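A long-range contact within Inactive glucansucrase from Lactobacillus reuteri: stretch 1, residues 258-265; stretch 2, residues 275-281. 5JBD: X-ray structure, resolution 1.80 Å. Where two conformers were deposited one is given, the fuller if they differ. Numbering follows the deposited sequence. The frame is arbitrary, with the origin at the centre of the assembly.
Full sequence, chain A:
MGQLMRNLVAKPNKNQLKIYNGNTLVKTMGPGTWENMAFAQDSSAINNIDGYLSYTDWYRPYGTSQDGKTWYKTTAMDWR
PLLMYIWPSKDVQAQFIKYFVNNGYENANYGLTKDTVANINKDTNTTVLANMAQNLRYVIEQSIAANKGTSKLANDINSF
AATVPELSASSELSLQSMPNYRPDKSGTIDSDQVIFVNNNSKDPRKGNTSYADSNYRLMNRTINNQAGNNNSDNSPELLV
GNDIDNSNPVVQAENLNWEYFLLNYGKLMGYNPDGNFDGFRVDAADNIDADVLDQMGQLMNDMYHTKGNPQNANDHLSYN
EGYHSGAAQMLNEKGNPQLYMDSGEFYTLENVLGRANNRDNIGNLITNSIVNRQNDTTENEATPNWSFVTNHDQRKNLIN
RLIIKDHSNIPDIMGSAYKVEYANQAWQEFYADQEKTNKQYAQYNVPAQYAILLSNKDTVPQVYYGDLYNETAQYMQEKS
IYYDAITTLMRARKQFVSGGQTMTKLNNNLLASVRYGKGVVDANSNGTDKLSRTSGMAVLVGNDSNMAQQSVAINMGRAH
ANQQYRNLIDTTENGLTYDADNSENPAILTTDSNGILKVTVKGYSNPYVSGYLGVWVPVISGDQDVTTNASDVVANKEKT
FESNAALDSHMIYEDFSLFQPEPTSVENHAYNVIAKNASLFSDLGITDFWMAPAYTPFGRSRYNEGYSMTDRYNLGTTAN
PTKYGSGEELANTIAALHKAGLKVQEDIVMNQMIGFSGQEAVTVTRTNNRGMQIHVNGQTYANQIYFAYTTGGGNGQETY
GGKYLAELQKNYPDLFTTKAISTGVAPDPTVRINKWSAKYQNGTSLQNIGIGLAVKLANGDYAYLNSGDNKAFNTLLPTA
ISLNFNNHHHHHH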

# COMPACT_ATOMS: atom_id res chain seq x y z
N TRP A 258 4.04 -18.38 2.74
CA TRP A 258 3.23 -17.31 3.34
C TRP A 258 1.75 -17.44 2.99
O TRP A 258 0.87 -17.28 3.85
CB TRP A 258 3.76 -15.95 2.85
CG TRP A 258 3.29 -14.74 3.61
CD1 TRP A 258 2.84 -14.69 4.90
CD2 TRP A 258 3.30 -13.38 3.14
NE1 TRP A 258 2.55 -13.39 5.25
CE2 TRP A 258 2.83 -12.57 4.19
CE3 TRP A 258 3.65 -12.79 1.93
CZ2 TRP A 258 2.70 -11.19 4.06
CZ3 TRP A 258 3.53 -11.41 1.81
CH2 TRP A 258 3.07 -10.63 2.87
N GLU A 259 1.48 -17.74 1.72
CA GLU A 259 0.10 -17.97 1.27
C GLU A 259 -0.53 -19.16 1.97
O GLU A 259 -1.66 -19.07 2.45
CB GLU A 259 0.08 -18.15 -0.25
CG GLU A 259 0.41 -16.86 -1.01
CD GLU A 259 1.01 -17.09 -2.39
OE1 GLU A 259 0.83 -18.20 -2.94
OE2 GLU A 259 1.68 -16.17 -2.91
N TYR A 260 0.24 -20.25 2.10
CA TYR A 260 -0.24 -21.45 2.79
C TYR A 260 -0.57 -21.12 4.26
O TYR A 260 -1.59 -21.58 4.79
CB TYR A 260 0.79 -22.59 2.69
CG TYR A 260 0.36 -23.85 3.41
CD1 TYR A 260 -0.56 -24.73 2.85
CD2 TYR A 260 0.82 -24.12 4.70
CE1 TYR A 260 -0.99 -25.86 3.53
CE2 TYR A 260 0.41 -25.25 5.39
CZ TYR A 260 -0.48 -26.11 4.81
OH TYR A 260 -0.87 -27.22 5.52
N PHE A 261 0.27 -20.32 4.90
CA PHE A 261 0.06 -19.88 6.29
C PHE A 261 -1.25 -19.11 6.45
O PHE A 261 -2.07 -19.43 7.31
CB PHE A 261 1.25 -19.01 6.72
CG PHE A 261 1.12 -18.39 8.09
CD1 PHE A 261 1.39 -19.12 9.23
CD2 PHE A 261 0.81 -17.03 8.22
CE1 PHE A 261 1.30 -18.53 10.49
CE2 PHE A 261 0.73 -16.44 9.47
CZ PHE A 261 0.97 -17.19 10.61
N LEU A 262 -1.44 -18.11 5.60
CA LEU A 262 -2.65 -17.28 5.67
C LEU A 262 -3.92 -18.08 5.37
O LEU A 262 -4.94 -17.88 6.02
CB LEU A 262 -2.52 -16.07 4.76
CG LEU A 262 -1.43 -15.07 5.18
CD1 LEU A 262 -1.18 -14.09 4.07
CD2 LEU A 262 -1.78 -14.35 6.48
N LEU A 263 -3.83 -19.03 4.44
CA LEU A 263 -4.97 -19.88 4.07
C LEU A 263 -5.33 -20.92 5.13
O LEU A 263 -6.38 -21.56 5.02
CB LEU A 263 -4.73 -20.57 2.71
CG LEU A 263 -4.68 -19.69 1.45
CD1 LEU A 263 -4.02 -20.45 0.29
CD2 LEU A 263 -6.05 -19.19 1.02
N ASN A 264 -4.46 -21.09 6.13
CA ASN A 264 -4.68 -21.99 7.26
C ASN A 264 -4.37 -21.32 8.62
O ASN A 264 -4.04 -22.01 9.59
CB ASN A 264 -3.80 -23.23 7.07
CG ASN A 264 -4.24 -24.06 5.88
OD1 ASN A 264 -5.20 -24.80 5.97
ND2 ASN A 264 -3.56 -23.90 4.77
N TYR A 265 -4.51 -19.99 8.69
CA TYR A 265 -4.02 -19.18 9.82
C TYR A 265 -4.39 -19.71 11.22
O TYR A 265 -3.50 -20.00 12.04
CB TYR A 265 -4.44 -17.71 9.67
CG TYR A 265 -3.99 -16.84 10.82
CD1 TYR A 265 -2.64 -16.51 10.98
CD2 TYR A 265 -4.89 -16.38 11.78
CE1 TYR A 265 -2.20 -15.75 12.04
CE2 TYR A 265 -4.46 -15.59 12.84
CZ TYR A 265 -3.12 -15.28 12.96
OH TYR A 265 -2.67 -14.54 14.02
N GLY A 275 -10.67 -20.14 11.68
CA GLY A 275 -10.20 -18.78 11.44
C GLY A 275 -9.13 -18.72 10.38
O GLY A 275 -8.02 -18.26 10.64
N ASN A 276 -9.48 -19.15 9.17
CA ASN A 276 -8.56 -19.28 8.06
C ASN A 276 -9.06 -18.44 6.88
O ASN A 276 -10.25 -18.47 6.57
CB ASN A 276 -8.53 -20.77 7.65
CG ASN A 276 -8.33 -21.72 8.85
OD1 ASN A 276 -7.31 -21.69 9.55
ND2 ASN A 276 -9.31 -22.58 9.09
N PHE A 277 -8.17 -17.69 6.24
CA PHE A 277 -8.54 -16.93 5.06
C PHE A 277 -8.87 -17.89 3.89
O PHE A 277 -8.29 -18.98 3.79
CB PHE A 277 -7.43 -15.94 4.67
CG PHE A 277 -7.29 -14.79 5.64
CD1 PHE A 277 -8.25 -13.79 5.69
CD2 PHE A 277 -6.19 -14.70 6.48
CE1 PHE A 277 -8.12 -12.72 6.59
CE2 PHE A 277 -6.05 -13.65 7.37
CZ PHE A 277 -7.02 -12.65 7.43
N ASP A 278 -9.81 -17.46 3.04
CA ASP A 278 -10.30 -18.22 1.90
C ASP A 278 -9.62 -17.83 0.59
O ASP A 278 -9.62 -18.62 -0.37
CB ASP A 278 -11.80 -18.00 1.76
CG ASP A 278 -12.56 -18.45 2.99
OD1 ASP A 278 -12.63 -19.68 3.23
OD2 ASP A 278 -13.04 -17.57 3.75
N GLY A 279 -9.08 -16.63 0.53
CA GLY A 279 -8.43 -16.13 -0.67
C GLY A 279 -7.73 -14.82 -0.41
O GLY A 279 -7.60 -14.42 0.76
N PHE A 280 -7.29 -14.17 -1.48
CA PHE A 280 -6.47 -12.96 -1.36
C PHE A 280 -6.93 -11.77 -2.18
O PHE A 280 -7.44 -11.91 -3.30
CB PHE A 280 -5.03 -13.27 -1.75
CG PHE A 280 -4.41 -14.35 -0.94
CD1 PHE A 280 -4.12 -14.13 0.41
CD2 PHE A 280 -4.13 -15.59 -1.48
CE1 PHE A 280 -3.54 -15.12 1.19
CE2 PHE A 280 -3.55 -16.59 -0.71
CZ PHE A 280 -3.26 -16.36 0.62
N ARG A 281 -6.75 -10.59 -1.59
CA ARG A 281 -6.68 -9.34 -2.33
C ARG A 281 -5.20 -9.08 -2.53
O ARG A 281 -4.46 -8.95 -1.55
CB ARG A 281 -7.38 -8.22 -1.55
CG ARG A 281 -7.42 -6.87 -2.23
CD ARG A 281 -6.16 -6.06 -1.99
NE ARG A 281 -6.28 -4.66 -2.38
CZ ARG A 281 -5.29 -3.76 -2.27
NH1 ARG A 281 -4.11 -4.11 -1.78
NH2 ARG A 281 -5.50 -2.50 -2.62

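The C-terminal turns of a helix (W258 onward) lie against a loop, G275 to D278, that runs into the strand G279-R281; helix and strand axes approach to 9.5 Å, their N-to-C directions 114° apart. The backbones come closest at L263 and N264, with CA of L263 4.7 Å from CA of F277 and CA of N264 4.8 Å from CA of N276. One hydrogen bond joins the stretches: F277 N donates to L262 O (3.2 Å, 145°). L262 O also accepts a weak bond from Y265 N (3.4 Å). Beside it, L263 CA makes a CA-H...O contact with F277 O (3.5 Å).

The rest is largely apolar. F280 alone points its CA-CB bond toward the helix; with chi1 at m, its ring reaches between E259, L262 and L263. L262 CB lies 3.8 Å from F280 CE1 and E259 O 3.6 Å from F280 CZ, both at the ring edge, while L263 CG approaches F280 CZ at 3.7 Å. Both leucines adopt the m,t rotamer. In L263 the CA-CB bond points away overall, yet this rotamer brings the end of the side chain back, placing L263 CD2 3.8 Å from D278 C and 4.0 Å from G279 N. F277, also m, sets its CD2 4.3 Å from L262 CB, and L262 O lies near its ring plane.

N276 CB lies 3.5 Å from L263 O, and the m rotamer carries N276 OD1 to 3.1 Å from N264 C. N276 OD1 is also 3.4 Å from Y265 N, but the angle is too poor for a hydrogen bond. N264 turns away: its m rotamer lets N264 ND2 donate to Y260 O (3.0 Å, 163°), tying the side chain back onto the preceding helix. Y265 CB lies 3.7 Å from G275 O, which sits near the plane of the Y265 ring at its edge; with chi1 at t, the end of the side chain leads away from stretch 2.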